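Local coordinates for envelopment polyprotein (Bovine Schmallenberg virus BH80/Germany/2011, PDB 7A56), which drives fusion of the viral and cellular membranes during entry through its Gc glycoprotein, a class II fusion protein, held here in the postfusion conformation, at the interface of chains A and B. Coordinates in Å, arbitrary orientation; residue numbers count along the deposited sequence, not the author numbering. Chains: chain A/B, Envelopment polyprotein.

Contact 1: the interface of chains A and B. Residues chain A 56-59, 78; chain B 217, 220, 229, 231, 337.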
loop_
_atom_site.group_PDB
_atom_site.type_symbol
_atom_site.label_atom_id
_atom_site.label_comp_id
_atom_site.label_asym_id
_atom_site.label_seq_id
_atom_site.Cartn_x
_atom_site.Cartn_y
_atom_site.Cartn_z
ATOM N N TYR A 56 18.080 -22.999 -4.358
ATOM C CA TYR A 56 16.819 -23.015 -5.082
ATOM C C TYR A 56 16.896 -23.960 -6.295
ATOM O O TYR A 56 17.852 -23.915 -7.080
ATOM C CB TYR A 56 16.454 -21.593 -5.518
ATOM C CG TYR A 56 15.048 -21.461 -6.079
ATOM C CD1 TYR A 56 13.941 -21.298 -5.219
ATOM C CD2 TYR A 56 14.814 -21.590 -7.450
ATOM C CE1 TYR A 56 12.658 -21.202 -5.719
ATOM C CE2 TYR A 56 13.510 -21.489 -7.986
ATOM C CZ TYR A 56 12.446 -21.295 -7.122
ATOM O OH TYR A 56 11.176 -21.186 -7.601
ATOM N N LYS A 57 15.897 -24.831 -6.417
ATOM C CA LYS A 57 15.705 -25.657 -7.602
ATOM C C LYS A 57 14.215 -25.779 -7.900
ATOM O O LYS A 57 13.432 -26.107 -6.991
ATOM C CB LYS A 57 16.298 -27.055 -7.376
ATOM C CG LYS A 57 16.068 -27.962 -8.533
ATOM C CD LYS A 57 16.834 -29.235 -8.288
ATOM C CE LYS A 57 15.915 -30.340 -7.905
ATOM N NZ LYS A 57 15.783 -31.255 -9.076
ATOM N N THR A 58 13.818 -25.534 -9.151
ATOM C CA THR A 58 12.433 -25.788 -9.555
ATOM C C THR A 58 12.433 -26.501 -10.905
ATOM O O THR A 58 13.450 -27.034 -11.347
ATOM C CB THR A 58 11.602 -24.492 -9.584
ATOM O OG1 THR A 58 10.225 -24.839 -9.763
ATOM C CG2 THR A 58 12.059 -23.520 -10.716
ATOM N N MET A 59 11.282 -26.541 -11.571
ATOM C CA MET A 59 11.230 -27.314 -12.805
ATOM C C MET A 59 11.993 -26.574 -13.889
ATOM O O MET A 59 12.223 -25.373 -13.800
ATOM C CB MET A 59 9.777 -27.567 -13.207
ATOM C CG MET A 59 9.119 -26.465 -13.966
ATOM S SD MET A 59 8.208 -25.201 -13.125
ATOM C CE MET A 59 7.502 -25.914 -11.639
ATOM N N HIS A 78 13.517 -20.461 -13.975
ATOM C CA HIS A 78 13.279 -19.159 -13.345
ATOM C C HIS A 78 13.603 -19.265 -11.866
ATOM O O HIS A 78 13.567 -20.360 -11.282
ATOM C CB HIS A 78 11.827 -18.692 -13.512
ATOM C CG HIS A 78 10.819 -19.763 -13.208
ATOM N ND1 HIS A 78 10.218 -20.534 -14.192
ATOM C CD2 HIS A 78 10.353 -20.239 -12.032
ATOM C CE1 HIS A 78 9.419 -21.426 -13.633
ATOM N NE2 HIS A 78 9.481 -21.271 -12.323
ATOM N N VAL B 217 7.422 -19.317 -1.472
ATOM C CA VAL B 217 8.271 -18.884 -2.591
ATOM C C VAL B 217 9.689 -19.459 -2.500
ATOM O O VAL B 217 10.320 -19.705 -3.534
ATOM C CB VAL B 217 8.254 -17.336 -2.666
ATOM C CG1 VAL B 217 8.926 -16.719 -1.446
ATOM C CG2 VAL B 217 9.008 -16.783 -3.949
ATOM N N PRO B 220 9.918 -24.782 -3.787
ATOM C CA PRO B 220 9.031 -25.456 -4.752
ATOM C C PRO B 220 8.664 -26.850 -4.281
ATOM O O PRO B 220 9.383 -27.469 -3.490
ATOM C CB PRO B 220 9.888 -25.524 -6.020
ATOM C CG PRO B 220 10.834 -24.351 -5.914
ATOM C CD PRO B 220 11.169 -24.308 -4.432
ATOM N N ASP B 229 5.805 -24.654 -8.435
ATOM C CA ASP B 229 6.368 -23.560 -7.605
ATOM C C ASP B 229 5.408 -22.379 -7.614
ATOM O O ASP B 229 4.580 -22.219 -8.528
ATOM C CB ASP B 229 7.791 -23.123 -8.036
ATOM C CG ASP B 229 7.855 -22.389 -9.397
ATOM O OD1 ASP B 229 7.291 -21.290 -9.545
ATOM O OD2 ASP B 229 8.522 -22.906 -10.352
ATOM N N GLN B 231 5.539 -18.247 -7.923
ATOM C CA GLN B 231 6.250 -16.996 -8.127
ATOM C C GLN B 231 5.346 -15.864 -7.626
ATOM O O GLN B 231 4.139 -15.842 -7.911
ATOM C CB GLN B 231 6.590 -16.817 -9.624
ATOM C CG GLN B 231 7.490 -17.910 -10.164
ATOM C CD GLN B 231 8.807 -18.005 -9.407
ATOM O OE1 GLN B 231 9.498 -16.972 -9.189
ATOM N NE2 GLN B 231 9.167 -19.243 -8.982
ATOM N N ASN B 337 3.519 -22.270 -11.217
ATOM C CA ASN B 337 4.050 -23.021 -12.358
ATOM C C ASN B 337 3.997 -24.502 -12.051
ATOM O O ASN B 337 4.157 -24.902 -10.890
ATOM C CB ASN B 337 5.486 -22.563 -12.640
ATOM C CG ASN B 337 5.544 -21.120 -13.006
ATOM O OD1 ASN B 337 5.037 -20.738 -14.046
ATOM N ND2 ASN B 337 6.117 -20.285 -12.145
HETATM O O HOH W 1 9.221 -20.446 -5.811
#
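The carboxylate oxygen OD2 of B:Asp229 is gripped by two groups of chain A. The hydroxyl OG1 of A:Thr58 donates to OD2 of B:Asp229 over 2.6 Å on the anti side. The imidazole NE2 of A:His78 donates to OD2 of B:Asp229 over 2.7 Å on the syn side, with 165° at the hydrogen. The histidine reaches the aspartate tip to tip: OD2 lies close to the ring plane, while ring and carboxylate are strongly turned against each other. Placing OG1 of A:Thr58 anti to the backbone N (chi1 -170°) aims the hydroxyl at chain B, and the threonine and aspartate side chains run nearly perpendicular.

The other oxygen, OD1, is held from within chain B. The amide NE2 of B:Gln231 comes from above the carboxylate plane, 2.8 Å from OD1 of B:Asp229. From the opposite face, on the syn side, ND2 of B:Asn337 reaches OD1 of B:Asp229 at 3.0 Å. With two donors on each oxygen, rotation of the carboxylate should be restrained, and its negative charge may favour a protonated A:His78.

B:Gln231 also works across the interface: its NE2 donates in its amide plane to the phenol OH of A:Tyr56 at 3.1 Å, with a bent 135° at the hydrogen, and ring and amide stand nearly perpendicular. A water in the plane of the tyrosine ring links the same OH to the carbonyl O of B:Val217, so the phenol is tied to two separate segments of chain B.

Apolar contacts flank this polar core. B:Pro220 sets its CG against the tyrosine, 3.6 Å from CE1 of A:Tyr56, and also meets CB of A:Thr58. Beside the histidine, A:Met59 packs against B:Asn337. Its chain, bent at chi2 and chi3, brings SD of A:Met59 to 3.8 Å from CB of B:Asn337.

Contact 2: the interface of chains A and B. Residues chain A 162, 283-284, 286; chain B 155-156, 171.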
loop_
_atom_site.group_PDB
_atom_site.type_symbol
_atom_site.label_atom_id
_atom_site.label_comp_id
_atom_site.label_asym_id
_atom_site.label_seq_id
_atom_site.Cartn_x
_atom_site.Cartn_y
_atom_site.Cartn_z
ATOM N N CYS A 162 -7.424 45.600 41.141
ATOM C CA CYS A 162 -6.840 44.922 39.997
ATOM C C CYS A 162 -6.498 45.986 38.954
ATOM O O CYS A 162 -6.894 45.914 37.800
ATOM C CB CYS A 162 -7.805 43.891 39.434
ATOM S SG CYS A 162 -6.940 42.724 38.361
ATOM N N ASP A 283 -4.244 32.943 32.281
ATOM C CA ASP A 283 -5.036 33.656 33.287
ATOM C C ASP A 283 -4.116 34.700 33.887
ATOM O O ASP A 283 -2.971 34.873 33.452
ATOM C CB ASP A 283 -5.619 32.644 34.328
ATOM C CG ASP A 283 -6.950 33.110 34.934
ATOM O OD1 ASP A 283 -7.162 34.342 34.983
ATOM O OD2 ASP A 283 -7.750 32.255 35.408
ATOM N N TYR A 284 -4.612 35.431 34.891
ATOM C CA TYR A 284 -3.760 36.433 35.489
ATOM C C TYR A 284 -4.180 36.653 36.943
ATOM O O TYR A 284 -5.326 36.364 37.332
ATOM C CB TYR A 284 -3.860 37.765 34.711
ATOM C CG TYR A 284 -5.256 38.421 34.678
ATOM C CD1 TYR A 284 -6.179 38.083 33.682
ATOM C CD2 TYR A 284 -5.626 39.391 35.604
ATOM C CE1 TYR A 284 -7.421 38.657 33.626
ATOM C CE2 TYR A 284 -6.903 39.970 35.566
ATOM C CZ TYR A 284 -7.771 39.620 34.580
ATOM O OH TYR A 284 -9.016 40.168 34.526
ATOM N N CYS A 286 -4.119 39.705 40.173
ATOM C CA CYS A 286 -4.271 41.148 40.350
ATOM C C CYS A 286 -3.322 41.716 41.365
ATOM O O CYS A 286 -2.921 41.062 42.340
ATOM C CB CYS A 286 -5.708 41.507 40.792
ATOM S SG CYS A 286 -6.916 41.043 39.543
ATOM N N GLU B 155 -8.509 31.885 38.171
ATOM C CA GLU B 155 -7.979 32.815 39.153
ATOM C C GLU B 155 -9.065 33.831 39.506
ATOM O O GLU B 155 -10.077 33.965 38.795
ATOM C CB GLU B 155 -6.782 33.603 38.601
ATOM C CG GLU B 155 -5.613 32.811 38.047
ATOM C CD GLU B 155 -4.742 32.165 39.089
ATOM O OE1 GLU B 155 -4.890 32.484 40.282
ATOM O OE2 GLU B 155 -3.841 31.353 38.699
ATOM N N ARG B 156 -8.824 34.542 40.590
ATOM C CA ARG B 156 -9.638 35.707 40.978
ATOM C C ARG B 156 -11.100 35.306 41.224
ATOM O O ARG B 156 -12.026 36.063 40.933
ATOM C CB ARG B 156 -9.565 36.801 39.890
ATOM C CG ARG B 156 -8.149 37.303 39.548
ATOM C CD ARG B 156 -8.107 37.983 38.157
ATOM N NE ARG B 156 -8.262 36.989 37.056
ATOM C CZ ARG B 156 -9.350 36.927 36.284
ATOM N NH1 ARG B 156 -10.347 37.798 36.476
ATOM N NH2 ARG B 156 -9.449 36.026 35.335
ATOM N N ASN B 171 -11.129 39.747 44.066
ATOM C CA ASN B 171 -10.250 39.520 42.927
ATOM C C ASN B 171 -9.042 38.664 43.338
ATOM O O ASN B 171 -7.884 38.972 43.028
ATOM C CB ASN B 171 -9.849 40.869 42.298
ATOM C CG ASN B 171 -10.898 41.356 41.304
ATOM O OD1 ASN B 171 -11.530 40.533 40.619
ATOM N ND2 ASN B 171 -11.139 42.648 41.249
HETATM O O HOH W 2 -5.482 37.853 42.112
#
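B:Arg156 lays its guanidinium flat over the ring of A:Tyr284, and this stack is the tightly packed part of the contact. The two planes are 7° apart, and NE of B:Arg156 sits over the ring centre, 3.6 Å from the centroid of A:Tyr284, in a cation-pi arrangement. A bend at chi3 (-71°) turns the guanidinium across the ring, with CD of B:Arg156 over the same face, above CE2 of the ring, and 3.6 Å from the sulfur SG of A:Cys286, which is disulfide-bonded to A:Cys162.

A:Asp283 meets the arginine tip to tip. NH2 of B:Arg156 forms a salt bridge in the guanidinium plane with the syn lone pair of OD1 of A:Asp283 at 2.9 Å, nearly straight at 172°, although the carboxylate is steeply turned from that plane. OD1 also accepts from the backbone N of A:Tyr284, which should steady the acid beside the ring that carries the arginine. The second oxygen, OD2 of A:Asp283, takes the backbone N of B:Glu155 from above the carboxylate plane at 2.9 Å. NE adds a weak bond to the carbonyl O of A:Tyr284.

Around B:Asn171 the fit is looser and water-mediated. Its side chain meets the disulfide in van der Waals contact, CB of B:Asn171 4.0 Å from SG of A:Cys286. Its carbonyl O takes part through a water, which lies 2.8 Å from O of B:Asn171 and 3.0 Å from the backbone N of A:Cys286.

About 79 Å separates the centres of contact 1 and contact 2, and they have no residue in common. Chain A supplies strand 70-80 and a preceding loop to contact 1, but strand 281-285 and a disulfide to contact 2; chain B answers with strands 226-231 and 335-343 and the loop residues B:Val217 and B:Pro220 in one and loop residues in the other. The same two chains are therefore pinned at widely spaced points along their length, consistent with side-by-side packing of elongated subunits. With three copies in the deposited assembly, as expected of a postfusion class II trimer, each contact would recur between neighbouring subunits.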